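Local coordinates for protein homoserine dehydrogenase (Thermoplasma acidophilum, PDB 3ING) that probably catalyses the NADPH-dependent interconversion of aspartate semialdehyde and homoserine on the route to threonine and methionine, at residues 16-21 against 304-309; 38-41 against 46-49; 59-62 against 66-69; 89-94 against 201-206. All coordinates share one frame; numbering follows the deposited sequence.

Contact 1 (16-21 against 304-309). With NDP (NADPH dihydro-nicotinamide-adenine-dinucleotide phosphate), chain C.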
# COMPACT_ATOMS: atom_id res chain seq x y z
N GLY A 16 -15.49 -15.64 -6.03
CA GLY A 16 -16.78 -14.97 -6.09
C GLY A 16 -17.73 -15.23 -4.93
O GLY A 16 -18.39 -14.30 -4.45
N LEU A 17 -17.79 -16.45 -4.40
CA LEU A 17 -18.67 -16.66 -3.24
C LEU A 17 -18.12 -15.88 -2.03
O LEU A 17 -18.88 -15.33 -1.27
CB LEU A 17 -18.85 -18.14 -2.93
CG LEU A 17 -20.02 -18.55 -2.06
CD1 LEU A 17 -21.36 -18.00 -2.59
CD2 LEU A 17 -20.07 -20.08 -1.92
N ASN A 18 -16.79 -15.81 -1.89
CA ASN A 18 -16.18 -15.01 -0.82
C ASN A 18 -16.40 -13.51 -1.03
O ASN A 18 -16.42 -12.74 -0.07
CB ASN A 18 -14.67 -15.32 -0.69
CG ASN A 18 -14.41 -16.57 0.13
OD1 ASN A 18 -15.03 -16.74 1.17
ND2 ASN A 18 -13.51 -17.43 -0.34
N VAL A 19 -16.52 -13.10 -2.28
CA VAL A 19 -16.84 -11.71 -2.55
C VAL A 19 -18.23 -11.37 -1.97
O VAL A 19 -18.40 -10.35 -1.27
CB VAL A 19 -16.74 -11.37 -4.07
CG1 VAL A 19 -17.46 -10.07 -4.36
CG2 VAL A 19 -15.23 -11.28 -4.54
N LEU A 20 -19.18 -12.26 -2.18
CA LEU A 20 -20.50 -12.10 -1.60
C LEU A 20 -20.43 -12.12 -0.07
O LEU A 20 -21.07 -11.33 0.60
CB LEU A 20 -21.44 -13.22 -2.09
CG LEU A 20 -21.89 -13.20 -3.55
CD1 LEU A 20 -22.90 -14.30 -3.84
CD2 LEU A 20 -22.47 -11.84 -3.92
N ARG A 21 -19.65 -13.03 0.49
CA ARG A 21 -19.55 -13.10 1.95
C ARG A 21 -19.03 -11.80 2.52
O ARG A 21 -19.60 -11.27 3.50
CB ARG A 21 -18.62 -14.24 2.39
CG ARG A 21 -19.20 -15.66 2.20
CD ARG A 21 -18.27 -16.77 2.71
NE ARG A 21 -18.82 -18.09 2.38
CZ ARG A 21 -18.33 -18.94 1.49
NH1 ARG A 21 -17.23 -18.67 0.80
NH2 ARG A 21 -18.92 -20.10 1.31
N ASP A 304 -2.27 -16.32 1.45
CA ASP A 304 -2.95 -15.75 0.31
C ASP A 304 -3.90 -16.80 -0.27
O ASP A 304 -3.48 -17.77 -0.89
CB ASP A 304 -1.96 -15.31 -0.73
CG ASP A 304 -2.56 -14.33 -1.70
OD1 ASP A 304 -3.27 -14.74 -2.64
OD2 ASP A 304 -2.31 -13.13 -1.50
N GLY A 305 -5.17 -16.62 -0.02
CA GLY A 305 -6.19 -17.56 -0.45
C GLY A 305 -7.29 -16.83 -1.16
O GLY A 305 -7.21 -15.61 -1.31
N PRO A 306 -8.33 -17.57 -1.59
CA PRO A 306 -9.46 -16.95 -2.28
C PRO A 306 -10.24 -15.96 -1.42
O PRO A 306 -10.85 -15.05 -1.96
CB PRO A 306 -10.32 -18.15 -2.68
CG PRO A 306 -9.91 -19.23 -1.77
CD PRO A 306 -8.48 -19.02 -1.48
N TYR A 307 -10.20 -16.10 -0.10
CA TYR A 307 -10.88 -15.13 0.76
C TYR A 307 -10.18 -13.75 0.68
O TYR A 307 -10.82 -12.72 0.61
CB TYR A 307 -10.95 -15.63 2.19
CG TYR A 307 -11.59 -14.65 3.13
CD1 TYR A 307 -12.96 -14.48 3.16
CD2 TYR A 307 -10.81 -13.88 3.98
CE1 TYR A 307 -13.55 -13.56 4.00
CE2 TYR A 307 -11.39 -12.98 4.84
CZ TYR A 307 -12.75 -12.82 4.83
OH TYR A 307 -13.30 -11.89 5.67
N GLU A 308 -8.85 -13.76 0.77
CA GLU A 308 -8.01 -12.57 0.68
C GLU A 308 -8.06 -11.96 -0.69
O GLU A 308 -8.09 -10.75 -0.84
CB GLU A 308 -6.58 -12.91 1.08
CG GLU A 308 -6.46 -13.34 2.55
CD GLU A 308 -6.85 -14.78 2.86
OE1 GLU A 308 -6.93 -15.64 1.97
OE2 GLU A 308 -6.98 -15.07 4.06
N THR A 309 -8.13 -12.80 -1.70
CA THR A 309 -8.31 -12.32 -3.06
C THR A 309 -9.65 -11.61 -3.17
O THR A 309 -9.74 -10.54 -3.75
CB THR A 309 -8.25 -13.52 -4.04
OG1 THR A 309 -6.97 -14.17 -3.96
CG2 THR A 309 -8.54 -13.13 -5.53
PA NDP C . -13.74 -21.18 -9.74
O1A NDP C . -13.78 -21.68 -8.35
O2A NDP C . -13.59 -22.19 -10.81
O5B NDP C . -15.08 -20.34 -10.06
C5B NDP C . -15.43 -19.82 -11.33
C4B NDP C . -16.87 -19.32 -11.31
O4B NDP C . -17.28 -18.89 -12.58
C3B NDP C . -17.86 -20.44 -10.97
O3B NDP C . -19.04 -19.91 -10.39
C2B NDP C . -18.17 -21.03 -12.30
O2B NDP C . -19.39 -21.72 -12.36
C1B NDP C . -18.27 -19.77 -13.11
N9A NDP C . -18.05 -19.93 -14.54
C8A NDP C . -17.26 -20.81 -15.23
N7A NDP C . -17.35 -20.49 -16.56
C5A NDP C . -18.17 -19.44 -16.69
C6A NDP C . -18.59 -18.77 -17.82
N6A NDP C . -17.95 -18.92 -18.97
N1A NDP C . -19.42 -17.73 -17.60
C2A NDP C . -19.89 -17.37 -16.36
N3A NDP C . -19.48 -18.02 -15.21
C4A NDP C . -18.61 -19.06 -15.43
O3 NDP C . -12.58 -20.08 -9.89
PN NDP C . -11.95 -19.19 -8.71
O1N NDP C . -10.94 -20.00 -7.97
O2N NDP C . -13.09 -18.56 -7.98
O5D NDP C . -11.12 -18.05 -9.52
C5D NDP C . -11.93 -17.09 -10.21
C4D NDP C . -11.02 -16.11 -10.94
O4D NDP C . -10.22 -15.47 -9.97
C3D NDP C . -10.05 -16.76 -11.90
O3D NDP C . -9.96 -16.08 -13.15
C2D NDP C . -8.74 -16.78 -11.15
O2D NDP C . -7.62 -16.77 -12.00
C1D NDP C . -8.84 -15.51 -10.33
N1N NDP C . -7.98 -15.49 -9.17
C2N NDP C . -8.08 -16.49 -8.23
C3N NDP C . -7.17 -16.62 -7.20
C7N NDP C . -7.43 -17.63 -6.14
O7N NDP C . -7.04 -17.29 -4.87
N7N NDP C . -8.11 -18.75 -6.37
C4N NDP C . -6.22 -15.49 -6.84
C5N NDP C . -6.21 -14.43 -7.91
C6N NDP C . -7.09 -14.46 -8.99
P2B NDP C . -19.80 -22.90 -11.36
O1X NDP C . -21.05 -23.39 -12.03
O2X NDP C . -19.89 -22.42 -9.88
O3X NDP C . -18.67 -23.88 -11.48

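Contact 2 (38-41 against 46-49)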
# COMPACT_ATOMS: atom_id res chain seq x y z
N VAL A 38 -27.12 -6.61 -7.61
CA VAL A 38 -28.34 -6.64 -8.43
C VAL A 38 -28.30 -7.68 -9.54
O VAL A 38 -29.27 -7.84 -10.28
CB VAL A 38 -28.63 -5.23 -9.03
CG1 VAL A 38 -28.71 -4.19 -7.91
CG2 VAL A 38 -27.60 -4.86 -10.08
N GLY A 39 -27.20 -8.41 -9.65
CA GLY A 39 -27.12 -9.52 -10.59
C GLY A 39 -26.00 -10.44 -10.18
O GLY A 39 -24.96 -9.97 -9.71
N VAL A 40 -26.19 -11.74 -10.31
CA VAL A 40 -25.15 -12.69 -9.91
C VAL A 40 -25.28 -13.96 -10.72
O VAL A 40 -26.39 -14.43 -10.94
CB VAL A 40 -25.20 -13.02 -8.38
CG1 VAL A 40 -26.54 -13.57 -7.97
CG2 VAL A 40 -24.09 -13.98 -8.01
N SER A 41 -24.15 -14.50 -11.18
CA SER A 41 -24.12 -15.79 -11.90
C SER A 41 -23.03 -16.84 -11.51
O SER A 41 -22.09 -16.53 -10.87
CB SER A 41 -23.94 -15.54 -13.41
OG SER A 41 -22.72 -14.81 -13.66
N TYR A 46 -28.50 -17.97 -12.68
CA TYR A 46 -28.32 -16.58 -12.26
C TYR A 46 -29.50 -16.08 -11.46
O TYR A 46 -30.58 -16.71 -11.43
CB TYR A 46 -28.08 -15.66 -13.46
CG TYR A 46 -29.33 -15.32 -14.25
CD1 TYR A 46 -29.84 -16.22 -15.17
CD2 TYR A 46 -29.95 -14.09 -14.11
CE1 TYR A 46 -30.96 -15.94 -15.89
CE2 TYR A 46 -31.09 -13.79 -14.86
CZ TYR A 46 -31.59 -14.74 -15.74
OH TYR A 46 -32.69 -14.50 -16.51
N ALA A 47 -29.27 -14.95 -10.79
CA ALA A 47 -30.30 -14.20 -10.09
C ALA A 47 -30.14 -12.76 -10.51
O ALA A 47 -29.02 -12.27 -10.68
CB ALA A 47 -30.14 -14.32 -8.58
N SER A 48 -31.25 -12.06 -10.63
CA SER A 48 -31.25 -10.66 -11.06
C SER A 48 -32.42 -9.99 -10.38
O SER A 48 -33.46 -10.62 -10.23
CB SER A 48 -31.41 -10.57 -12.58
OG SER A 48 -31.49 -9.22 -13.03
N GLY A 49 -32.25 -8.74 -9.95
CA GLY A 49 -33.32 -8.06 -9.24
C GLY A 49 -32.82 -6.91 -8.41
O GLY A 49 -31.63 -6.80 -8.19
O HOH W 1 -29.04 -8.33 -13.04

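Contact 3 (59-62 against 66-69). With NDP (NADPH dihydro-nicotinamide-adenine-dinucleotide phosphate), chain C.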
# COMPACT_ATOMS: atom_id res chain seq x y z
N SER A 59 -26.17 -19.25 0.81
CA SER A 59 -26.66 -20.48 1.37
C SER A 59 -27.08 -21.48 0.28
O SER A 59 -26.77 -22.67 0.37
CB SER A 59 -27.78 -20.20 2.36
OG SER A 59 -28.43 -21.39 2.75
N ASN A 60 -27.80 -20.98 -0.74
CA ASN A 60 -28.26 -21.82 -1.83
C ASN A 60 -27.10 -22.37 -2.67
O ASN A 60 -27.12 -23.52 -3.10
CB ASN A 60 -29.22 -21.06 -2.75
CG ASN A 60 -29.94 -21.99 -3.71
OD1 ASN A 60 -29.75 -21.93 -4.93
ND2 ASN A 60 -30.73 -22.89 -3.17
N LYS A 61 -26.10 -21.55 -2.94
CA LYS A 61 -24.91 -22.00 -3.66
C LYS A 61 -24.12 -23.05 -2.87
O LYS A 61 -23.72 -24.07 -3.42
CB LYS A 61 -24.03 -20.79 -3.95
CG LYS A 61 -22.78 -21.04 -4.81
CD LYS A 61 -23.11 -21.72 -6.16
CE LYS A 61 -21.87 -21.81 -7.01
NZ LYS A 61 -22.14 -22.50 -8.34
N GLU A 62 -23.86 -22.77 -1.60
CA GLU A 62 -23.19 -23.73 -0.71
C GLU A 62 -23.89 -25.08 -0.63
O GLU A 62 -23.24 -26.14 -0.66
CB GLU A 62 -23.09 -23.19 0.71
CG GLU A 62 -22.03 -22.11 0.91
CD GLU A 62 -22.09 -21.45 2.30
OE1 GLU A 62 -23.07 -21.70 3.05
OE2 GLU A 62 -21.17 -20.65 2.64
N ARG A 66 -25.60 -24.44 -6.88
CA ARG A 66 -26.13 -23.52 -7.89
C ARG A 66 -26.65 -22.23 -7.28
O ARG A 66 -27.12 -22.20 -6.15
CB ARG A 66 -27.26 -24.14 -8.67
CG ARG A 66 -26.82 -25.19 -9.61
CD ARG A 66 -28.01 -25.76 -10.35
NE ARG A 66 -29.20 -25.94 -9.50
CZ ARG A 66 -29.40 -26.93 -8.61
NH1 ARG A 66 -28.48 -27.87 -8.38
NH2 ARG A 66 -30.53 -26.96 -7.93
N ILE A 67 -26.55 -21.15 -8.05
CA ILE A 67 -27.02 -19.85 -7.60
C ILE A 67 -28.51 -19.82 -7.54
O ILE A 67 -29.10 -19.23 -6.62
CB ILE A 67 -26.55 -18.74 -8.56
CG1 ILE A 67 -25.05 -18.54 -8.34
CG2 ILE A 67 -27.37 -17.43 -8.34
CD1 ILE A 67 -24.73 -17.93 -6.99
N SER A 68 -29.13 -20.43 -8.53
CA SER A 68 -30.57 -20.47 -8.61
C SER A 68 -30.99 -21.58 -9.53
O SER A 68 -30.15 -22.30 -10.08
CB SER A 68 -31.10 -19.17 -9.20
OG SER A 68 -31.06 -19.21 -10.62
N ASP A 69 -32.29 -21.70 -9.73
CA ASP A 69 -32.82 -22.71 -10.61
C ASP A 69 -33.35 -22.04 -11.86
O ASP A 69 -34.34 -22.47 -12.42
CB ASP A 69 -33.89 -23.53 -9.88
CG ASP A 69 -33.30 -24.33 -8.70
OD1 ASP A 69 -32.84 -25.48 -8.96
OD2 ASP A 69 -33.31 -23.81 -7.54
PA NDP C . -13.74 -21.18 -9.74
O1A NDP C . -13.78 -21.68 -8.35
O2A NDP C . -13.59 -22.19 -10.81
O5B NDP C . -15.08 -20.34 -10.06
C5B NDP C . -15.43 -19.82 -11.33
C4B NDP C . -16.87 -19.32 -11.31
O4B NDP C . -17.28 -18.89 -12.58
C3B NDP C . -17.86 -20.44 -10.97
O3B NDP C . -19.04 -19.91 -10.39
C2B NDP C . -18.17 -21.03 -12.30
O2B NDP C . -19.39 -21.72 -12.36
C1B NDP C . -18.27 -19.77 -13.11
N9A NDP C . -18.05 -19.93 -14.54
C8A NDP C . -17.26 -20.81 -15.23
N7A NDP C . -17.35 -20.49 -16.56
C5A NDP C . -18.17 -19.44 -16.69
C6A NDP C . -18.59 -18.77 -17.82
N6A NDP C . -17.95 -18.92 -18.97
N1A NDP C . -19.42 -17.73 -17.60
C2A NDP C . -19.89 -17.37 -16.36
N3A NDP C . -19.48 -18.02 -15.21
C4A NDP C . -18.61 -19.06 -15.43
O3 NDP C . -12.58 -20.08 -9.89
PN NDP C . -11.95 -19.19 -8.71
O1N NDP C . -10.94 -20.00 -7.97
O2N NDP C . -13.09 -18.56 -7.98
O5D NDP C . -11.12 -18.05 -9.52
C5D NDP C . -11.93 -17.09 -10.21
C4D NDP C . -11.02 -16.11 -10.94
O4D NDP C . -10.22 -15.47 -9.97
C3D NDP C . -10.05 -16.76 -11.90
O3D NDP C . -9.96 -16.08 -13.15
C2D NDP C . -8.74 -16.78 -11.15
O2D NDP C . -7.62 -16.77 -12.00
C1D NDP C . -8.84 -15.51 -10.33
N1N NDP C . -7.98 -15.49 -9.17
C2N NDP C . -8.08 -16.49 -8.23
C3N NDP C . -7.17 -16.62 -7.20
C7N NDP C . -7.43 -17.63 -6.14
O7N NDP C . -7.04 -17.29 -4.87
N7N NDP C . -8.11 -18.75 -6.37
C4N NDP C . -6.22 -15.49 -6.84
C5N NDP C . -6.21 -14.43 -7.91
C6N NDP C . -7.09 -14.46 -8.99
P2B NDP C . -19.80 -22.90 -11.36
O1X NDP C . -21.05 -23.39 -12.03
O2X NDP C . -19.89 -22.42 -9.88
O3X NDP C . -18.67 -23.88 -11.48

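Contact 4 (89-94 against 201-206). With NDP (NADPH dihydro-nicotinamide-adenine-dinucleotide phosphate), chain C.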
# COMPACT_ATOMS: atom_id res chain seq x y z
N CYS A 89 -15.33 -12.61 -11.75
CA CYS A 89 -14.66 -13.66 -11.04
C CYS A 89 -14.80 -15.00 -11.80
O CYS A 89 -14.89 -16.09 -11.18
CB CYS A 89 -15.25 -13.78 -9.63
SG CYS A 89 -14.82 -12.36 -8.57
N THR A 90 -14.87 -14.93 -13.11
CA THR A 90 -14.97 -16.13 -13.96
C THR A 90 -13.55 -16.65 -14.24
O THR A 90 -12.60 -15.93 -14.07
CB THR A 90 -15.66 -15.83 -15.30
OG1 THR A 90 -14.83 -14.93 -16.05
CG2 THR A 90 -17.05 -15.21 -15.09
N PRO A 91 -13.42 -17.93 -14.65
CA PRO A 91 -12.10 -18.47 -14.95
C PRO A 91 -11.53 -17.92 -16.24
O PRO A 91 -12.27 -17.43 -17.11
CB PRO A 91 -12.39 -19.98 -15.13
CG PRO A 91 -13.77 -20.22 -14.69
CD PRO A 91 -14.47 -18.94 -14.83
N ALA A 92 -10.21 -18.03 -16.38
CA ALA A 92 -9.52 -17.62 -17.58
C ALA A 92 -9.95 -18.40 -18.80
O ALA A 92 -9.98 -19.62 -18.79
CB ALA A 92 -8.00 -17.77 -17.38
N SER A 93 -10.29 -17.68 -19.86
CA SER A 93 -10.44 -18.27 -21.20
C SER A 93 -9.06 -18.40 -21.83
O SER A 93 -8.09 -17.77 -21.36
CB SER A 93 -11.29 -17.40 -22.09
OG SER A 93 -10.59 -16.23 -22.45
N ARG A 94 -8.96 -19.14 -22.94
CA ARG A 94 -7.65 -19.37 -23.56
C ARG A 94 -7.07 -18.12 -24.25
O ARG A 94 -5.86 -17.98 -24.35
CB ARG A 94 -7.77 -20.49 -24.60
CG ARG A 94 -8.30 -21.83 -24.08
CD ARG A 94 -7.46 -22.42 -22.96
NE ARG A 94 -7.76 -21.85 -21.64
CZ ARG A 94 -6.95 -21.94 -20.58
NH1 ARG A 94 -5.79 -22.57 -20.66
NH2 ARG A 94 -7.31 -21.36 -19.44
N ALA A 201 -5.60 -23.14 -6.71
CA ALA A 201 -5.32 -23.68 -8.04
C ALA A 201 -6.28 -23.06 -9.05
O ALA A 201 -7.44 -22.81 -8.73
CB ALA A 201 -5.50 -25.18 -8.04
N GLU A 202 -5.80 -22.86 -10.28
CA GLU A 202 -6.62 -22.36 -11.35
C GLU A 202 -7.64 -23.40 -11.75
O GLU A 202 -7.41 -24.60 -11.59
CB GLU A 202 -5.73 -22.06 -12.56
CG GLU A 202 -4.92 -20.80 -12.39
CD GLU A 202 -5.76 -19.58 -12.62
OE1 GLU A 202 -5.93 -19.18 -13.80
OE2 GLU A 202 -6.26 -19.03 -11.62
N SER A 203 -8.76 -22.92 -12.29
CA SER A 203 -9.84 -23.74 -12.79
C SER A 203 -9.30 -24.75 -13.82
O SER A 203 -9.87 -25.85 -13.99
CB SER A 203 -10.94 -22.85 -13.40
OG SER A 203 -11.42 -21.95 -12.43
N ASN A 204 -8.26 -24.34 -14.54
CA ASN A 204 -7.48 -25.26 -15.38
C ASN A 204 -6.10 -25.29 -14.75
O ASN A 204 -5.25 -24.43 -15.04
CB ASN A 204 -7.39 -24.86 -16.84
CG ASN A 204 -6.51 -25.80 -17.64
OD1 ASN A 204 -5.80 -26.66 -17.08
ND2 ASN A 204 -6.54 -25.66 -18.97
N PRO A 205 -5.87 -26.27 -13.88
CA PRO A 205 -4.57 -26.31 -13.15
C PRO A 205 -3.32 -26.42 -14.02
O PRO A 205 -2.23 -26.10 -13.55
CB PRO A 205 -4.73 -27.53 -12.25
CG PRO A 205 -6.22 -27.74 -12.15
CD PRO A 205 -6.75 -27.37 -13.47
N GLN A 206 -3.46 -26.87 -15.27
CA GLN A 206 -2.32 -26.86 -16.19
C GLN A 206 -1.81 -25.44 -16.45
O GLN A 206 -0.61 -25.23 -16.68
CB GLN A 206 -2.69 -27.56 -17.48
CG GLN A 206 -3.02 -29.05 -17.25
CD GLN A 206 -3.04 -29.88 -18.52
OE1 GLN A 206 -3.65 -29.49 -19.52
NE2 GLN A 206 -2.36 -31.06 -18.49
PA NDP C . -13.74 -21.18 -9.74
O1A NDP C . -13.78 -21.68 -8.35
O2A NDP C . -13.59 -22.19 -10.81
O5B NDP C . -15.08 -20.34 -10.06
C5B NDP C . -15.43 -19.82 -11.33
C4B NDP C . -16.87 -19.32 -11.31
O4B NDP C . -17.28 -18.89 -12.58
C3B NDP C . -17.86 -20.44 -10.97
O3B NDP C . -19.04 -19.91 -10.39
C2B NDP C . -18.17 -21.03 -12.30
O2B NDP C . -19.39 -21.72 -12.36
C1B NDP C . -18.27 -19.77 -13.11
N9A NDP C . -18.05 -19.93 -14.54
C8A NDP C . -17.26 -20.81 -15.23
N7A NDP C . -17.35 -20.49 -16.56
C5A NDP C . -18.17 -19.44 -16.69
C6A NDP C . -18.59 -18.77 -17.82
N6A NDP C . -17.95 -18.92 -18.97
N1A NDP C . -19.42 -17.73 -17.60
C2A NDP C . -19.89 -17.37 -16.36
N3A NDP C . -19.48 -18.02 -15.21
C4A NDP C . -18.61 -19.06 -15.43
O3 NDP C . -12.58 -20.08 -9.89
PN NDP C . -11.95 -19.19 -8.71
O1N NDP C . -10.94 -20.00 -7.97
O2N NDP C . -13.09 -18.56 -7.98
O5D NDP C . -11.12 -18.05 -9.52
C5D NDP C . -11.93 -17.09 -10.21
C4D NDP C . -11.02 -16.11 -10.94
O4D NDP C . -10.22 -15.47 -9.97
C3D NDP C . -10.05 -16.76 -11.90
O3D NDP C . -9.96 -16.08 -13.15
C2D NDP C . -8.74 -16.78 -11.15
O2D NDP C . -7.62 -16.77 -12.00
C1D NDP C . -8.84 -15.51 -10.33
N1N NDP C . -7.98 -15.49 -9.17
C2N NDP C . -8.08 -16.49 -8.23
C3N NDP C . -7.17 -16.62 -7.20
C7N NDP C . -7.43 -17.63 -6.14
O7N NDP C . -7.04 -17.29 -4.87
N7N NDP C . -8.11 -18.75 -6.37
C4N NDP C . -6.22 -15.49 -6.84
C5N NDP C . -6.21 -14.43 -7.91
C6N NDP C . -7.09 -14.46 -8.99
P2B NDP C . -19.80 -22.90 -11.36
O1X NDP C . -21.05 -23.39 -12.03
O2X NDP C . -19.89 -22.42 -9.88
O3X NDP C . -18.67 -23.88 -11.48
O HOH W 2 -8.53 -19.17 -14.21

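Contact 1 (16-21 against 304-309)
With chi1 at -82°, Asn18 holds its CG anti to its own carbonyl carbon, which brings the amide up to the first turn of helix 306-321. Tyr307 has CG anti to the backbone N (chi1 178°), a rotation that sets the CD1 edge of its ring against that amide. Asn18 OD1 lies 3.7 Å from Tyr307 CD1, near the ring plane. The amide and ring planes stand 88° apart. On the other branch, Asn18 ND2 comes to 3.6 Å from Tyr307 N and 4.0 Å from Pro306 CB. No hydrogen bond crosses between the segments. The amide is held from its own helix instead: Arg21 NH1 donates to Asn18 OD1 at 2.9 Å, from above the carbonyl plane, and ND2 bonds weakly to Asn14 O. Helix 14-29 is the first helix of the Rossmann fold, and Gly16 in its first turn is the last glycine of the GxGxxG pattern. The contact therefore ties the nucleotide-binding region to the C-terminal helix. Gly305 is the N-cap of that helix. One turn on, Thr309 faces the nicotinamide, with CG2 3.6 Å from NADPH C4N. Tyr307 OH is hydrogen-bonded to Asp292 O of the second subunit.

Contact 2 (38-41 against 46-49)
Val40 and Ala47 form the hydrogen-bonded pair at the middle of a beta hairpin, strands 34-41 and 46-48. The hairpin adds an antiparallel edge strand to the otherwise parallel Rossmann sheet. Val40 N donates to Ala47 O at 2.9 Å, and Ala47 N returns a bond of the same length to Val40 O. On the face shared by this pair, Val40 CG1 lies between the backbone N and carbonyl carbon (chi1 58°), and that rotation lays it 3.7 Å from Ala47 CB. The opposite face carries Ser41, Tyr46 and Ser48. Ser41 CB meets Tyr46 CB at 4.1 Å in a non-hydrogen-bonded pair. Tyr46 CG sits between its backbone N and carbonyl carbon (chi1 77°), and the ring swings off Ser41 to bring its edge against Ser48 CB. Tyr46 also touches Asp77 and Leu78 of a nearby loop. Gly39 pairs with Ser48 and puts no side chain on this face. Gly49 has backbone angles that call for glycine; its N donates to Val38 O at 3.1 Å. Ser48 chi1 is 177°, which sets OG where one water joins it to Val38 O, 2.6 Å from Ser48 OG and donating to Val38 O at 2.8 Å.

Contact 3 (59-62 against 66-69)
The site for the 2'-phosphate of NADPH borders this contact, where Lys61, near the end of helix 54-64, packs against the backbone of Arg66 in the loop that follows. Lys61 CA makes a CA-H...O contact with Arg66 O at 3.3 Å. The side chain leaves with CG anti to the backbone N, bends at chi2 (54°) and is extended from there. The bend lays Lys61 CD alongside the loop, 3.7 Å from Arg66 C and 4.2 Å from Ile67 CD1. Lys61 NZ then reaches the cofactor and donates to NADPH O2X at 2.7 Å. It has two further partners, Asp42 OD2 in a salt bridge and Gly65 O in a hydrogen bond. Asp42 OD2 also accepts from Ile67 N, so the same carboxylate ties the loop to the lysine. A methionine in place of Lys61 removes the ammonium group and would probably leave both the phosphate and Asp42 without this positive partner. Arg66 CB points away from the helix. Arg66 NH2 makes a salt bridge to Asp69 OD1 at 2.9 Å, on the syn side but tilted out of the carboxylate plane. A lysine charge set between a phosphate and a carboxylate is consistent with recognition of NADPH through its extra phosphate.

Contact 4 (89-94 against 201-206)
Ser203 CB lies 3.7 Å from Pro91 CB. The tip, Ser203 OG, is 3.5 Å from the same Pro91 CB. Ser203 OG also donates to NADPH O2A at 2.7 Å. With chi1 at -58°, OG is anti to the carbonyl carbon, the rotation that points it at the diphosphate. The proline ring touches both partners: CB meets the serine, and Pro91 CD is 3.4 Å from NADPH C8A. Next door, Glu202 OE2 accepts from the ribose hydroxyl O2D of NADPH at 2.7 Å. Its other oxygen, OE1, takes a bond from a water at 2.6 Å, and that water accepts from Ala92 N. Thr90 O accepts from O3D of the same ribose. Farther out, Asn204 ND2 sits over one face of the Arg94 guanidinium, 3.6 Å from Arg94 NH1, with the planes 28° apart. Arg94 NH2 donates to Ala92 O and forms a salt bridge with Asp207. Asn204 OD1 caps Gln206 N at 3.0 Å. A leucine in place of Asn204 would probably leave Gln206 N without its capping acceptor. Segment 89-94 follows Rossmann strand 85-88 and leads to helix 97-108. Segment 201-206 runs from helix 188-198 into helix 206-209, and Ala92 touches Arg216 of helix 212-226.

Overall arrangement
Contacts 1, 3 and 4 all touch the same NADPH: contact 1 at the nicotinamide, contact 3 at the 2'-phosphate, and contact 4 at the adenine, the diphosphate and the nicotinamide ribose. Contacts 1 and 4 each join the nucleotide-binding region to the later part of the chain; their centres are about 16 Å apart, and Gly16 packs on Cys89. Contact 3 is linked to contact 1 by a salt bridge, Arg21 NH2 to Glu62 OE2 at 2.7 Å. Contact 2 makes no direct contact with the cofactor. Its centre is about 12 Å from that of contact 3, where Ile67 CG2 packs 4.0 Å from Val40 CG1.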